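Local atomic coordinates of protein FkbI (Streptomyces hygroscopicus, PDB entry 1R2J), a protein that binds FAD and probably acts as an acyl-ACP dehydrogenase in making the methoxymalonyl extender unit of the polyketide FK520. Residues P298-A312 with M343-L357. Residues are numbered along the deposited sequence; the frame is centred on the assembly and turned at random.
Sequences PATILAKHVAAERAA and MEIIEGSSEMCRVML. With FAD (flavin-adenine dinucleotide), chain B.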
loop_
_atom_site.group_PDB
_atom_site.type_symbol
_atom_site.label_atom_id
_atom_site.label_comp_id
_atom_site.label_asym_id
_atom_site.label_seq_id
_atom_site.Cartn_x
_atom_site.Cartn_y
_atom_site.Cartn_z
ATOM N N PRO A 298 -9.681 -6.215 13.654
ATOM C CA PRO A 298 -10.881 -6.489 12.849
ATOM C C PRO A 298 -11.444 -5.256 12.142
ATOM O O PRO A 298 -11.963 -5.354 11.033
ATOM C CB PRO A 298 -11.857 -7.082 13.866
ATOM C CG PRO A 298 -11.450 -6.420 15.157
ATOM C CD PRO A 298 -9.938 -6.465 15.085
ATOM N N ALA A 299 -11.349 -4.100 12.788
ATOM C CA ALA A 299 -11.841 -2.865 12.183
ATOM C C ALA A 299 -10.981 -2.481 10.977
ATOM O O ALA A 299 -11.471 -1.897 10.012
ATOM C CB ALA A 299 -11.839 -1.745 13.201
ATOM N N THR A 300 -9.695 -2.811 11.041
ATOM C CA THR A 300 -8.776 -2.517 9.951
ATOM C C THR A 300 -9.008 -3.477 8.781
ATOM O O THR A 300 -8.992 -3.065 7.621
ATOM C CB THR A 300 -7.310 -2.609 10.429
ATOM O OG1 THR A 300 -7.053 -1.560 11.376
ATOM C CG2 THR A 300 -6.349 -2.475 9.248
ATOM N N ILE A 301 -9.219 -4.757 9.082
ATOM C CA ILE A 301 -9.486 -5.741 8.030
ATOM C C ILE A 301 -10.788 -5.307 7.345
ATOM O O ILE A 301 -10.917 -5.329 6.117
ATOM C CB ILE A 301 -9.689 -7.160 8.620
ATOM C CG1 ILE A 301 -8.356 -7.710 9.158
ATOM C CG2 ILE A 301 -10.256 -8.088 7.554
ATOM C CD1 ILE A 301 -8.519 -8.931 10.073
ATOM N N LEU A 302 -11.748 -4.908 8.170
ATOM C CA LEU A 302 -13.043 -4.463 7.689
ATOM C C LEU A 302 -12.908 -3.257 6.759
ATOM O O LEU A 302 -13.505 -3.227 5.681
ATOM C CB LEU A 302 -13.931 -4.107 8.880
ATOM C CG LEU A 302 -15.291 -3.496 8.561
ATOM C CD1 LEU A 302 -16.148 -4.508 7.861
ATOM C CD2 LEU A 302 -15.950 -3.045 9.852
ATOM N N ALA A 303 -12.107 -2.275 7.166
ATOM C CA ALA A 303 -11.911 -1.068 6.364
ATOM C C ALA A 303 -11.282 -1.360 5.010
ATOM O O ALA A 303 -11.728 -0.851 3.980
ATOM C CB ALA A 303 -11.056 -0.072 7.122
ATOM N N LYS A 304 -10.234 -2.170 5.013
ATOM C CA LYS A 304 -9.565 -2.505 3.774
ATOM C C LYS A 304 -10.535 -3.236 2.854
ATOM O O LYS A 304 -10.662 -2.899 1.680
ATOM C CB LYS A 304 -8.328 -3.375 4.053
ATOM C CG LYS A 304 -7.533 -3.745 2.813
ATOM C CD LYS A 304 -8.023 -5.040 2.183
ATOM C CE LYS A 304 -7.545 -5.161 0.737
ATOM N NZ LYS A 304 -8.279 -6.229 -0.008
ATOM N N HIS A 305 -11.225 -4.226 3.408
ATOM C CA HIS A 305 -12.174 -5.037 2.650
ATOM C C HIS A 305 -13.271 -4.215 1.967
ATOM O O HIS A 305 -13.443 -4.279 0.745
ATOM C CB HIS A 305 -12.801 -6.092 3.574
ATOM C CG HIS A 305 -13.765 -7.005 2.885
ATOM N ND1 HIS A 305 -13.416 -7.772 1.791
ATOM C CD2 HIS A 305 -15.061 -7.296 3.150
ATOM C CE1 HIS A 305 -14.456 -8.495 1.415
ATOM N NE2 HIS A 305 -15.467 -8.225 2.222
ATOM N N VAL A 306 -14.003 -3.438 2.758
ATOM C CA VAL A 306 -15.080 -2.618 2.229
ATOM C C VAL A 306 -14.604 -1.526 1.276
ATOM O O VAL A 306 -15.188 -1.338 0.211
ATOM C CB VAL A 306 -15.886 -1.960 3.367
ATOM C CG1 VAL A 306 -16.602 -3.022 4.183
ATOM C CG2 VAL A 306 -14.966 -1.172 4.255
ATOM N N ALA A 307 -13.551 -0.805 1.654
ATOM C CA ALA A 307 -13.038 0.271 0.812
ATOM C C ALA A 307 -12.584 -0.285 -0.532
ATOM O O ALA A 307 -12.808 0.324 -1.573
ATOM C CB ALA A 307 -11.883 0.991 1.512
ATOM N N ALA A 308 -11.963 -1.459 -0.509
ATOM C CA ALA A 308 -11.485 -2.074 -1.738
ATOM C C ALA A 308 -12.639 -2.520 -2.633
ATOM O O ALA A 308 -12.668 -2.182 -3.820
ATOM C CB ALA A 308 -10.572 -3.254 -1.412
ATOM N N GLU A 309 -13.585 -3.270 -2.072
ATOM C CA GLU A 309 -14.723 -3.738 -2.854
ATOM C C GLU A 309 -15.542 -2.558 -3.380
ATOM O O GLU A 309 -15.972 -2.566 -4.533
ATOM C CB GLU A 309 -15.617 -4.693 -2.032
ATOM C CG GLU A 309 -14.997 -6.087 -1.823
ATOM C CD GLU A 309 -16.027 -7.207 -1.656
ATOM O OE1 GLU A 309 -15.722 -8.357 -2.048
ATOM O OE2 GLU A 309 -17.133 -6.953 -1.135
ATOM N N ARG A 310 -15.755 -1.549 -2.539
ATOM C CA ARG A 310 -16.510 -0.371 -2.957
ATOM C C ARG A 310 -15.738 0.428 -4.007
ATOM O O ARG A 310 -16.335 0.979 -4.928
ATOM C CB ARG A 310 -16.824 0.530 -1.757
ATOM C CG ARG A 310 -17.710 -0.118 -0.672
ATOM C CD ARG A 310 -18.974 -0.754 -1.262
ATOM N NE ARG A 310 -19.792 0.205 -2.004
ATOM C CZ ARG A 310 -20.553 -0.114 -3.048
ATOM N NH1 ARG A 310 -20.602 -1.371 -3.479
ATOM N NH2 ARG A 310 -21.269 0.824 -3.660
ATOM N N ALA A 311 -14.411 0.488 -3.869
ATOM C CA ALA A 311 -13.591 1.216 -4.833
ATOM C C ALA A 311 -13.634 0.533 -6.209
ATOM O O ALA A 311 -13.706 1.206 -7.242
ATOM C CB ALA A 311 -12.147 1.314 -4.342
ATOM N N ALA A 312 -13.584 -0.799 -6.217
ATOM C CA ALA A 312 -13.631 -1.564 -7.465
ATOM C C ALA A 312 -14.980 -1.358 -8.152
ATOM O O ALA A 312 -15.053 -1.188 -9.370
ATOM C CB ALA A 312 -13.415 -3.051 -7.185
ATOM N N MET A 343 -6.506 -3.915 -5.694
ATOM C CA MET A 343 -6.705 -3.709 -4.260
ATOM C C MET A 343 -7.604 -4.779 -3.638
ATOM O O MET A 343 -7.486 -5.073 -2.449
ATOM C CB MET A 343 -7.290 -2.321 -4.000
ATOM C CG MET A 343 -6.378 -1.177 -4.450
ATOM S SD MET A 343 -4.734 -1.256 -3.709
ATOM C CE MET A 343 -3.827 -2.134 -4.999
ATOM N N GLU A 344 -8.501 -5.355 -4.438
ATOM C CA GLU A 344 -9.388 -6.414 -3.954
ATOM C C GLU A 344 -8.616 -7.720 -3.742
ATOM O O GLU A 344 -9.068 -8.617 -3.024
ATOM C CB GLU A 344 -10.506 -6.684 -4.966
ATOM C CG GLU A 344 -11.623 -5.660 -4.988
ATOM C CD GLU A 344 -12.714 -6.010 -5.993
ATOM O OE1 GLU A 344 -13.870 -6.242 -5.568
ATOM O OE2 GLU A 344 -12.412 -6.051 -7.209
ATOM N N ILE A 345 -7.454 -7.810 -4.382
ATOM C CA ILE A 345 -6.604 -8.992 -4.326
ATOM C C ILE A 345 -5.490 -8.940 -3.269
ATOM O O ILE A 345 -5.226 -9.945 -2.612
ATOM C CB ILE A 345 -5.969 -9.241 -5.727
ATOM C CG1 ILE A 345 -7.076 -9.515 -6.754
ATOM C CG2 ILE A 345 -4.970 -10.392 -5.662
ATOM C CD1 ILE A 345 -6.651 -9.295 -8.211
ATOM N N ILE A 346 -4.854 -7.777 -3.095
ATOM C CA ILE A 346 -3.746 -7.638 -2.134
ATOM C C ILE A 346 -4.121 -7.281 -0.691
ATOM O O ILE A 346 -5.262 -6.923 -0.407
ATOM C CB ILE A 346 -2.712 -6.590 -2.634
ATOM C CG1 ILE A 346 -3.178 -5.160 -2.316
ATOM C CG2 ILE A 346 -2.552 -6.722 -4.123
ATOM C CD1 ILE A 346 -2.127 -4.077 -2.644
ATOM N N GLU A 347 -3.137 -7.379 0.207
ATOM C CA GLU A 347 -3.305 -7.078 1.633
ATOM C C GLU A 347 -4.477 -7.857 2.231
ATOM O O GLU A 347 -5.257 -7.324 3.020
ATOM C CB GLU A 347 -3.520 -5.571 1.831
ATOM C CG GLU A 347 -2.329 -4.707 1.408
ATOM C CD GLU A 347 -1.257 -4.606 2.471
ATOM O OE1 GLU A 347 -0.173 -4.069 2.170
ATOM O OE2 GLU A 347 -1.501 -5.051 3.613
ATOM N N GLY A 348 -4.577 -9.133 1.872
ATOM C CA GLY A 348 -5.677 -9.944 2.355
ATOM C C GLY A 348 -6.798 -9.801 1.340
ATOM O O GLY A 348 -7.546 -8.818 1.358
ATOM N N SER A 349 -6.888 -10.765 0.430
ATOM C CA SER A 349 -7.910 -10.761 -0.620
ATOM C C SER A 349 -9.317 -10.692 -0.043
ATOM O O SER A 349 -9.535 -11.002 1.130
ATOM C CB SER A 349 -7.807 -12.031 -1.461
ATOM O OG SER A 349 -8.336 -13.133 -0.733
ATOM N N SER A 350 -10.271 -10.293 -0.879
ATOM C CA SER A 350 -11.667 -10.217 -0.453
ATOM C C SER A 350 -12.066 -11.549 0.186
ATOM O O SER A 350 -12.768 -11.575 1.192
ATOM C CB SER A 350 -12.575 -9.936 -1.650
ATOM O OG SER A 350 -12.240 -8.700 -2.259
ATOM N N GLU A 351 -11.607 -12.656 -0.397
ATOM C CA GLU A 351 -11.944 -13.969 0.148
ATOM C C GLU A 351 -11.349 -14.173 1.532
ATOM O O GLU A 351 -12.034 -14.645 2.426
ATOM C CB GLU A 351 -11.476 -15.095 -0.781
ATOM C CG GLU A 351 -12.267 -15.196 -2.078
ATOM C CD GLU A 351 -12.104 -13.962 -2.937
ATOM O OE1 GLU A 351 -10.938 -13.552 -3.131
ATOM O OE2 GLU A 351 -13.129 -13.407 -3.412
ATOM N N MET A 352 -10.080 -13.819 1.709
ATOM C CA MET A 352 -9.440 -13.972 3.008
ATOM C C MET A 352 -10.066 -13.012 4.023
ATOM O O MET A 352 -10.195 -13.348 5.201
ATOM C CB MET A 352 -7.931 -13.729 2.902
ATOM C CG MET A 352 -7.193 -14.808 2.121
ATOM S SD MET A 352 -7.674 -16.480 2.658
ATOM C CE MET A 352 -6.851 -16.546 4.225
ATOM N N CYS A 353 -10.458 -11.822 3.575
ATOM C CA CYS A 353 -11.081 -10.871 4.491
ATOM C C CYS A 353 -12.411 -11.429 4.976
ATOM O O CYS A 353 -12.787 -11.252 6.138
ATOM C CB CYS A 353 -11.299 -9.515 3.812
ATOM S SG CYS A 353 -9.770 -8.578 3.584
ATOM N N ARG A 354 -13.123 -12.111 4.087
ATOM C CA ARG A 354 -14.395 -12.698 4.465
ATOM C C ARG A 354 -14.158 -13.828 5.463
ATOM O O ARG A 354 -14.878 -13.937 6.453
ATOM C CB ARG A 354 -15.164 -13.203 3.231
ATOM C CG ARG A 354 -15.813 -12.069 2.430
ATOM C CD ARG A 354 -16.811 -12.553 1.387
ATOM N NE ARG A 354 -17.710 -11.466 1.018
ATOM C CZ ARG A 354 -17.422 -10.498 0.151
ATOM N NH1 ARG A 354 -16.251 -10.472 -0.477
ATOM N NH2 ARG A 354 -18.296 -9.527 -0.055
ATOM N N VAL A 355 -13.147 -14.663 5.235
ATOM C CA VAL A 355 -12.914 -15.746 6.193
ATOM C C VAL A 355 -12.505 -15.174 7.548
ATOM O O VAL A 355 -12.939 -15.670 8.586
ATOM C CB VAL A 355 -11.826 -16.763 5.726
ATOM C CG1 VAL A 355 -12.086 -17.202 4.293
ATOM C CG2 VAL A 355 -10.447 -16.175 5.879
ATOM N N MET A 356 -11.685 -14.123 7.549
ATOM C CA MET A 356 -11.255 -13.547 8.820
ATOM C C MET A 356 -12.386 -12.831 9.550
ATOM O O MET A 356 -12.537 -12.983 10.764
ATOM C CB MET A 356 -10.073 -12.595 8.614
ATOM C CG MET A 356 -8.819 -13.288 8.087
ATOM S SD MET A 356 -7.367 -12.211 8.071
ATOM C CE MET A 356 -7.580 -11.355 6.521
ATOM N N LEU A 357 -13.184 -12.056 8.824
ATOM C CA LEU A 357 -14.296 -11.352 9.456
ATOM C C LEU A 357 -15.357 -12.347 9.915
ATOM O O LEU A 357 -16.053 -12.110 10.897
ATOM C CB LEU A 357 -14.911 -10.344 8.492
ATOM C CG LEU A 357 -14.015 -9.146 8.163
ATOM C CD1 LEU A 357 -14.613 -8.392 6.993
ATOM C CD2 LEU A 357 -13.858 -8.245 9.380
HETATM P PA FAD B . -3.543 -17.125 -4.239
HETATM O O1A FAD B . -3.144 -16.523 -2.973
HETATM O O2A FAD B . -2.827 -17.974 -5.255
HETATM O O5B FAD B . -4.685 -16.454 -5.003
HETATM C C5B FAD B . -5.789 -17.180 -4.633
HETATM C C4B FAD B . -7.129 -16.780 -5.148
HETATM O O4B FAD B . -7.764 -17.841 -4.352
HETATM C C3B FAD B . -7.510 -15.487 -4.500
HETATM O O3B FAD B . -8.579 -14.940 -5.199
HETATM C C2B FAD B . -7.865 -15.842 -3.135
HETATM O O2B FAD B . -8.755 -14.990 -2.367
HETATM C C1B FAD B . -8.432 -17.288 -3.247
HETATM N N9A FAD B . -8.126 -18.055 -2.085
HETATM C C8A FAD B . -6.896 -18.567 -1.591
HETATM N N7A FAD B . -6.978 -19.228 -0.474
HETATM C C5A FAD B . -8.321 -19.192 -0.154
HETATM C C6A FAD B . -9.064 -19.713 0.910
HETATM N N6A FAD B . -8.510 -20.421 1.903
HETATM N N1A FAD B . -10.427 -19.484 0.925
HETATM C C2A FAD B . -11.022 -18.775 -0.063
HETATM N N3A FAD B . -10.370 -18.216 -1.167
HETATM C C4A FAD B . -8.981 -18.513 -1.081
HETATM N N1 FAD B . 3.283 -9.038 -1.640
HETATM C C2 FAD B . 4.254 -8.635 -0.722
HETATM O O2 FAD B . 4.760 -9.426 0.096
HETATM N N3 FAD B . 4.677 -7.313 -0.721
HETATM C C4 FAD B . 4.204 -6.307 -1.603
HETATM O O4 FAD B . 4.663 -5.128 -1.518
HETATM C C4X FAD B . 3.263 -6.733 -2.514
HETATM N N5 FAD B . 2.783 -5.717 -3.447
HETATM C C5X FAD B . 1.841 -6.112 -4.420
HETATM C C6 FAD B . 1.336 -5.200 -5.385
HETATM C C7 FAD B . 0.415 -5.553 -6.417
HETATM C C7M FAD B . -0.068 -4.503 -7.414
HETATM C C8 FAD B . -0.015 -6.908 -6.486
HETATM C C8M FAD B . -0.965 -7.436 -7.547
HETATM C C9 FAD B . 0.426 -7.823 -5.566
HETATM C C9A FAD B . 1.335 -7.464 -4.504
HETATM N N10 FAD B . 1.851 -8.426 -3.488
HETATM C C10 FAD B . 2.808 -8.089 -2.523
HETATM C "C1'" FAD B . 1.189 -9.644 -3.681
HETATM C "C2'" FAD B . -0.181 -9.734 -2.797
HETATM O "O2'" FAD B . 0.392 -10.151 -1.524
HETATM C "C3'" FAD B . -0.870 -10.855 -3.344
HETATM O "O3'" FAD B . -2.052 -10.376 -4.032
HETATM C "C4'" FAD B . -1.468 -12.117 -2.675
HETATM O "O4'" FAD B . -0.725 -12.848 -1.737
HETATM C "C5'" FAD B . -1.606 -12.836 -3.932
HETATM O "O5'" FAD B . -1.371 -14.208 -3.848
HETATM P P FAD B . -1.347 -14.984 -5.274
HETATM O O1P FAD B . -0.563 -15.514 -4.264
HETATM O O2P FAD B . -0.972 -16.278 -6.047
HETATM O O3P FAD B . -2.468 -16.088 -4.864
HETATM O O HOH W 1 -11.027 -6.952 -0.221
HETATM O O HOH W 2 -16.347 -5.009 -5.793
#
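Lys304 reaches from helix 298-312 to the break between helices 332-345 and 350-361, where its NZ donates to Met343 O (2.8 Å, in the carbonyl plane) and Gly348 O (3.0 Å), and weakly to Ile346 O. A water accepting from NZ also bonds His305 ND1 and Ser350 OG. The Lys304 chain leaves its helix with CG anti to the backbone N and bends at chi2 (-89°), which brings the ammonium among these carbonyls. His305 is a knob among Ser350, Cys353, Arg354 and Leu357; its NE2 sits over one face of the Arg354 guanidinium, the planes 80° apart. Arg354 grips Glu309 end-on in a salt bridge, NH1 to OE1 (2.7 Å, nearly straight) and NH2 to OE2 (3.0 Å). An alanine in place of Glu309 would probably leave Arg354 without its carboxylate mate and its guanidinium freer to swing off His305. Back toward Pro298, Ile301 CG2 packs on Cys353 SG and Leu357 CG, and its CD1 on Met356 SD. Closing the turn, Ser349 is the N-cap of helix 350-357, its OG accepting from Met352 N; it also donates to FAD O2B, which in turn donates to Glu351 OE1. Segments 298-312 and 350-357 run in roughly opposite directions, 143° apart, in the C-terminal helical domain of the acyl-CoA dehydrogenase fold, with helices 262-287 and 219-248 packed against 298-312.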